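Local coordinates for anopheles Plasmodium-responsive Leucine-rich repeat protein 1B (PDB 4XGO) that interacts with the leucine-rich repeat protein LRIM1 and probably acts in the mosquito immune response to Plasmodium, at the interface of chains A and B. Numbering follows the deposited sequence. Chains: chain A/B, Anopheles Plasmodium-responsive Leucine-rich repeat protein 1B.

The interface of chains A and B. Residues chain A 39, 41-42, 45; chain B 10-12.
The amide N of A:Asp39 donates to the carbonyl O of B:Leu10 across the two-fold interface, at 3.0 Å and nearly straight (178° at H). The bond links two N-terminal parts of the leucine-rich repeat domain. A:Asp39 directly follows strand 35-38 of its chain, and B:Leu10 ends strand 8-10, just before helix 12-23. The donor approaches close to the axis of the carbonyl, with a C=O...N angle of 164°.

B:Pro12, the first residue of that helix, is the main side chain in the patch. Its ring meets A:Asn41 at about a right angle. The amide oxygen OD1 of A:Asn41 lies 3.4 Å from CD of B:Pro12, in van der Waals contact. The backbone O of A:Asn41 sits over a face of the ring, 3.4 Å from CG of B:Pro12. The chi1 of A:Asn41 is 69°, which sets CG between backbone N and carbonyl carbon and brings the amide to the CG-CD edge of the proline. On another side of the ring, CB of B:Pro12 touches the CD2-CE2 edge of A:Tyr45, with CE2 4.0 Å away.

A:Ala42 touches both B:Leu10 and B:Pro12, with CA of A:Ala42 4.0 Å from CD of B:Pro12. CB of A:Ala42 is 3.6 Å from the carbonyl O of B:Leu10 and 4.1 Å from the methyl CD2 of that leucine. The side chains of A:Asp39 and B:Thr11 run alongside each other, pointing the same way. Here the carboxylate faces the threonine methyl, with CG of A:Asp39 3.7 Å from CG2 of B:Thr11.

The same contacts recur with the chains exchanged. The structure alone does not show whether this dimer forms outside the crystal.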
# COMPACT_ATOMS: atom_id res chain seq x y z
N ASP A 39 -1.23 -27.12 2.07
CA ASP A 39 -1.79 -28.46 1.90
C ASP A 39 -2.98 -28.64 2.83
O ASP A 39 -2.98 -28.11 3.94
CB ASP A 39 -0.74 -29.52 2.19
CG ASP A 39 0.30 -29.65 1.10
OD1 ASP A 39 0.16 -29.00 0.03
OD2 ASP A 39 1.26 -30.42 1.30
N ASN A 41 -3.76 -31.06 4.69
CA ASN A 41 -3.34 -31.64 5.97
C ASN A 41 -2.23 -30.86 6.68
O ASN A 41 -1.59 -31.40 7.57
CB ASN A 41 -2.91 -33.12 5.78
CG ASN A 41 -1.62 -33.27 5.00
OD1 ASN A 41 -1.13 -32.31 4.41
ND2 ASN A 41 -1.09 -34.50 4.95
N ALA A 42 -2.03 -29.59 6.32
CA ALA A 42 -0.91 -28.83 6.87
C ALA A 42 -0.86 -28.84 8.39
O ALA A 42 0.23 -28.88 8.98
CB ALA A 42 -0.95 -27.39 6.36
N TYR A 45 -0.68 -32.33 12.61
CA TYR A 45 0.07 -32.57 13.84
C TYR A 45 0.11 -31.36 14.77
O TYR A 45 1.01 -31.23 15.62
CB TYR A 45 1.50 -32.99 13.47
CG TYR A 45 1.50 -34.21 12.58
CD1 TYR A 45 1.35 -35.49 13.13
CD2 TYR A 45 1.61 -34.09 11.20
CE1 TYR A 45 1.34 -36.61 12.32
CE2 TYR A 45 1.60 -35.21 10.38
CZ TYR A 45 1.47 -36.47 10.95
OH TYR A 45 1.45 -37.59 10.15
N LEU B 10 3.19 -24.70 2.54
CA LEU B 10 2.97 -25.12 3.92
C LEU B 10 2.43 -26.55 3.99
O LEU B 10 1.29 -26.81 3.64
CB LEU B 10 2.04 -24.16 4.67
CG LEU B 10 1.99 -24.45 6.18
CD1 LEU B 10 3.29 -24.05 6.86
CD2 LEU B 10 0.79 -23.76 6.82
N THR B 11 3.28 -27.46 4.47
CA THR B 11 2.96 -28.89 4.56
C THR B 11 3.28 -29.33 5.99
O THR B 11 3.98 -28.63 6.71
CB THR B 11 3.85 -29.70 3.58
OG1 THR B 11 5.21 -29.65 4.02
CG2 THR B 11 3.80 -29.10 2.19
N PRO B 12 2.81 -30.52 6.41
CA PRO B 12 3.22 -31.02 7.72
C PRO B 12 4.75 -30.99 7.89
O PRO B 12 5.23 -30.70 8.99
CB PRO B 12 2.72 -32.48 7.72
CG PRO B 12 1.58 -32.47 6.78
CD PRO B 12 1.92 -31.48 5.71